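Local coordinates for voltage-sensor containing phosphatase (Ciona intestinalis, PDB 3V0D), which probably dephosphorylates membrane phosphoinositides under voltage control, using a PTEN-like phosphatase domain joined to a C2 domain, at residues A[264-267]-A[268-272]; A[309-312]-A[313-316]. The protein carries 1 engineered substitution. All blocks are in the same frame, centred on the assembly; numbering follows the deposited sequence.

Both contacts are local bends in the C2 domain, and they follow one another along the chain without nesting or crossing. Contact 1 ends the connection that leaves strand 255-260 of the five-stranded sheet and turns the chain into strand 269-276 of the four-stranded sheet. After strands 290-295 and 303-307, contact 2 bends the long loop that leads on to strand 328-335. Their centres lie 20 Å apart and their nearest atoms about 7 Å, so they do not touch. Strand 290-295 links them, receiving side chains from both. Helix 176-191 does the same from the phosphatase side: Y181 bonds D269 in contact 1, and S177 bonds D312 in contact 2.

Contact 1 (A[264-267]-A[268-272]); sequences PVLA and GDIKV
L266 and I270 meet across the bend that leads into strand 269-276, and their apolar contact is the main side-chain interaction between 264-267 and 268-272. The terminal methyl CD1 of I270 reaches back to the CB of L266 at 3.9 Å, touching the root of the leucine. Both torsions of I270 are needed for this: CG1 stands beside the backbone N (chi1 -56°) and CD1 is folded round rather than extended (chi2 -60°). The leucine's CD2 is a little farther from that methyl, 4.3 Å from I270 CD1. I270 CD1 also lies 4.0 Å from A267 O, so the methyl sits beside this carbonyl oxygen as well as the leucine CB.

The polar side of the bend is held through water. One water lies 2.7 Å from A267 O and 2.9 Å from D269 O and can donate to both, although further acceptors compete for its protons. It bridges the carbonyl of one residue to that of the next but one.

G268 lies between them with a positive phi of 89°. At its backbone angles a beta carbon would be jammed against A267 O, and glycine has none.

The D269 side chain leaves the backbone away from 264-267 and joins the two domains: OD2 bonds Y181 of helix 176-191 and N295, while OD1 bonds the backbone N of L100 at the start of helix 100-115. Within the C2 sandwich, L266 packs on I227 and V234 and pairs through its backbone with L202, whereas G268 and I270 pair with T296 and F294. The bend thus delivers the chain into the four-stranded sheet, with strand 269-276 running antiparallel between 223-229 and 290-295.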
loop_
_atom_site.group_PDB
_atom_site.type_symbol
_atom_site.label_atom_id
_atom_site.label_comp_id
_atom_site.label_asym_id
_atom_site.label_seq_id
_atom_site.Cartn_x
_atom_site.Cartn_y
_atom_site.Cartn_z
ATOM N N PRO A 264 9.447 2.901 -21.603
ATOM C CA PRO A 264 10.853 3.016 -21.224
ATOM C C PRO A 264 11.240 1.857 -20.313
ATOM O O PRO A 264 10.385 1.113 -19.809
ATOM C CB PRO A 264 10.887 4.341 -20.445
ATOM C CG PRO A 264 9.536 4.437 -19.847
ATOM C CD PRO A 264 8.610 3.886 -20.906
ATOM N N VAL A 265 12.545 1.691 -20.124
ATOM C CA VAL A 265 13.029 0.718 -19.143
ATOM C C VAL A 265 12.477 1.048 -17.746
ATOM O O VAL A 265 12.549 2.198 -17.296
ATOM C CB VAL A 265 14.563 0.680 -19.129
ATOM C CG1 VAL A 265 15.054 -0.313 -18.084
ATOM C CG2 VAL A 265 15.130 0.306 -20.515
ATOM N N LEU A 266 11.907 0.031 -17.106
ATOM C CA LEU A 266 11.308 0.127 -15.765
ATOM C C LEU A 266 12.170 -0.671 -14.801
ATOM O O LEU A 266 12.622 -1.769 -15.108
ATOM C CB LEU A 266 9.910 -0.503 -15.773
ATOM C CG LEU A 266 8.923 0.063 -16.794
ATOM C CD1 LEU A 266 7.642 -0.727 -16.708
ATOM C CD2 LEU A 266 8.682 1.557 -16.641
ATOM N N ALA A 267 12.361 -0.116 -13.615
ATOM C CA ALA A 267 13.060 -0.831 -12.555
ATOM C C ALA A 267 12.480 -0.359 -11.229
ATOM O O ALA A 267 12.115 0.809 -11.078
ATOM C CB ALA A 267 14.559 -0.541 -12.622
ATOM N N GLY A 268 12.356 -1.279 -10.293
ATOM C CA GLY A 268 11.897 -0.928 -8.958
ATOM C C GLY A 268 10.386 -0.988 -8.820
ATOM O O GLY A 268 9.724 -1.850 -9.396
ATOM N N ASP A 269 9.841 -0.086 -8.022
ATOM C CA ASP A 269 8.407 -0.115 -7.702
ATOM C C ASP A 269 7.656 0.671 -8.766
ATOM O O ASP A 269 7.949 1.847 -9.015
ATOM C CB ASP A 269 8.208 0.426 -6.304
ATOM C CG ASP A 269 8.882 -0.452 -5.279
ATOM O OD1 ASP A 269 9.907 -0.025 -4.729
ATOM O OD2 ASP A 269 8.443 -1.614 -5.151
ATOM N N ILE A 270 6.713 0.003 -9.414
ATOM C CA ILE A 270 5.971 0.557 -10.532
ATOM C C ILE A 270 4.506 0.601 -10.143
ATOM O O ILE A 270 3.967 -0.381 -9.609
ATOM C CB ILE A 270 6.184 -0.314 -11.795
ATOM C CG1 ILE A 270 7.687 -0.454 -12.137
ATOM C CG2 ILE A 270 5.394 0.214 -12.989
ATOM C CD1 ILE A 270 8.395 0.846 -12.422
ATOM N N LYS A 271 3.864 1.724 -10.423
ATOM C CA LYS A 271 2.440 1.905 -10.186
ATOM C C LYS A 271 1.754 2.020 -11.537
ATOM O O LYS A 271 2.208 2.771 -12.410
ATOM C CB LYS A 271 2.244 3.187 -9.390
ATOM C CG LYS A 271 0.824 3.498 -9.010
ATOM C CD LYS A 271 0.730 4.888 -8.347
ATOM C CE LYS A 271 -0.634 5.183 -7.837
ATOM N NZ LYS A 271 -0.659 6.500 -7.214
ATOM N N VAL A 272 0.664 1.290 -11.712
ATOM C CA VAL A 272 -0.062 1.268 -12.976
ATOM C C VAL A 272 -1.489 1.671 -12.665
ATOM O O VAL A 272 -2.154 1.044 -11.825
ATOM C CB VAL A 272 -0.017 -0.130 -13.613
ATOM C CG1 VAL A 272 -0.679 -0.107 -14.967
ATOM C CG2 VAL A 272 1.435 -0.612 -13.733
HETATM O O HOH W 1 10.444 2.760 -10.127
#

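Contact 2 (A[309-312]-A[313-316]); sequences EEID and NPHK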
loop_
_atom_site.group_PDB
_atom_site.type_symbol
_atom_site.label_atom_id
_atom_site.label_comp_id
_atom_site.label_asym_id
_atom_site.label_seq_id
_atom_site.Cartn_x
_atom_site.Cartn_y
_atom_site.Cartn_z
ATOM N N GLU A 309 -9.168 -9.649 -6.452
ATOM C CA GLU A 309 -8.829 -9.343 -5.062
ATOM C C GLU A 309 -7.442 -8.733 -4.906
ATOM O O GLU A 309 -7.115 -8.213 -3.848
ATOM C CB GLU A 309 -8.872 -10.658 -4.276
ATOM C CG GLU A 309 -10.249 -11.305 -4.149
ATOM C CD GLU A 309 -10.923 -11.775 -5.460
ATOM O OE1 GLU A 309 -12.179 -11.576 -5.515
ATOM O OE2 GLU A 309 -10.241 -12.353 -6.383
ATOM N N GLU A 310 -6.636 -8.853 -5.953
ATOM C CA GLU A 310 -5.251 -8.369 -5.961
ATOM C C GLU A 310 -5.072 -7.019 -6.616
ATOM O O GLU A 310 -3.950 -6.547 -6.736
ATOM C CB GLU A 310 -4.358 -9.366 -6.688
ATOM C CG GLU A 310 -4.107 -10.676 -5.972
ATOM C CD GLU A 310 -3.316 -11.594 -6.857
ATOM O OE1 GLU A 310 -2.113 -11.791 -6.588
ATOM O OE2 GLU A 310 -3.882 -12.094 -7.851
ATOM N N ILE A 311 -6.170 -6.383 -7.026
ATOM C CA ILE A 311 -6.115 -5.086 -7.708
ATOM C C ILE A 311 -6.762 -4.032 -6.802
ATOM O O ILE A 311 -7.776 -4.316 -6.158
ATOM C CB ILE A 311 -6.851 -5.174 -9.068
ATOM C CG1 ILE A 311 -6.220 -6.248 -9.944
ATOM C CG2 ILE A 311 -6.847 -3.808 -9.792
ATOM C CD1 ILE A 311 -7.069 -6.673 -11.161
ATOM N N ASP A 312 -6.172 -2.836 -6.745
ATOM C CA ASP A 312 -6.680 -1.794 -5.874
ATOM C C ASP A 312 -7.907 -1.155 -6.486
ATOM O O ASP A 312 -7.873 -0.536 -7.556
ATOM C CB ASP A 312 -5.606 -0.735 -5.595
ATOM C CG ASP A 312 -4.342 -1.327 -4.969
ATOM O OD1 ASP A 312 -3.250 -0.806 -5.242
ATOM O OD2 ASP A 312 -4.478 -2.279 -4.167
ATOM N N ASN A 313 -8.992 -1.299 -5.716
ATOM C CA ASN A 313 -10.365 -0.783 -5.889
ATOM C C ASN A 313 -11.334 -1.950 -6.160
ATOM O O ASN A 313 -12.318 -2.108 -5.432
ATOM C CB ASN A 313 -10.539 0.386 -6.874
ATOM C CG ASN A 313 -9.830 1.654 -6.403
ATOM O OD1 ASN A 313 -9.569 1.840 -5.205
ATOM N ND2 ASN A 313 -9.572 2.555 -7.343
ATOM N N PRO A 314 -11.045 -2.826 -7.150
ATOM C CA PRO A 314 -11.858 -4.039 -7.308
ATOM C C PRO A 314 -11.725 -4.978 -6.106
ATOM O O PRO A 314 -12.569 -5.860 -5.942
ATOM C CB PRO A 314 -11.263 -4.698 -8.561
ATOM C CG PRO A 314 -10.649 -3.563 -9.339
ATOM C CD PRO A 314 -10.035 -2.728 -8.221
ATOM N N HIS A 315 -10.718 -4.776 -5.257
ATOM C CA HIS A 315 -10.563 -5.575 -4.037
ATOM C C HIS A 315 -11.733 -5.380 -3.068
ATOM O O HIS A 315 -11.951 -6.244 -2.215
ATOM C CB HIS A 315 -9.211 -5.297 -3.363
ATOM C CG HIS A 315 -9.153 -4.012 -2.604
ATOM N ND1 HIS A 315 -9.108 -2.780 -3.224
ATOM C CD2 HIS A 315 -9.095 -3.767 -1.269
ATOM C CE1 HIS A 315 -9.057 -1.835 -2.298
ATOM N NE2 HIS A 315 -9.038 -2.406 -1.103
ATOM N N LYS A 316 -12.492 -4.292 -3.194
ATOM C CA LYS A 316 -13.644 -4.027 -2.325
ATOM C C LYS A 316 -14.903 -4.664 -2.898
ATOM O O LYS A 316 -15.281 -4.399 -4.045
ATOM C CB LYS A 316 -13.848 -2.527 -2.124
ATOM C CG LYS A 316 -12.721 -1.848 -1.356
ATOM C CD LYS A 316 -13.166 -0.459 -0.885
ATOM C CE LYS A 316 -12.150 0.205 0.018
ATOM N NZ LYS A 316 -12.697 1.529 0.420
#
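I311 O faces H315 N across a tight bend that ends in a type I beta turn, N313 to K316, in the long C2-domain loop between strands 303-307 and 328-335. The end of a 3-10 segment, 309-310, precedes it. The bond from H315 N to I311 O is weak (3.1 Å, 128°), while K316 N to N313 O, also 3.1 Å, closes the turn itself. N313, the first residue of the turn, has a positive phi.

Among the side chains, I311 CG2 meets P314 CD at 3.7 Å, the two crossing at a slant, and both residues rest on F290 of strand 290-295. The N313 amide is gripped at both ends, OD1 by Y285 N and ND2 by P289 O, which fixes its rotation. D312 OD1 is hydrogen-bonded to S177 OG of helix 176-191.

The H315 ring folds back over the turn because CG sits between its own N and carbonyl carbon (chi1 77°). K316 CG lies over one ring face, 3.7 Å above the plane and toward the rim. At the ring edge, N313 N donates to H315 ND1 at 2.9 Å and 164°, nearly in the imidazole plane.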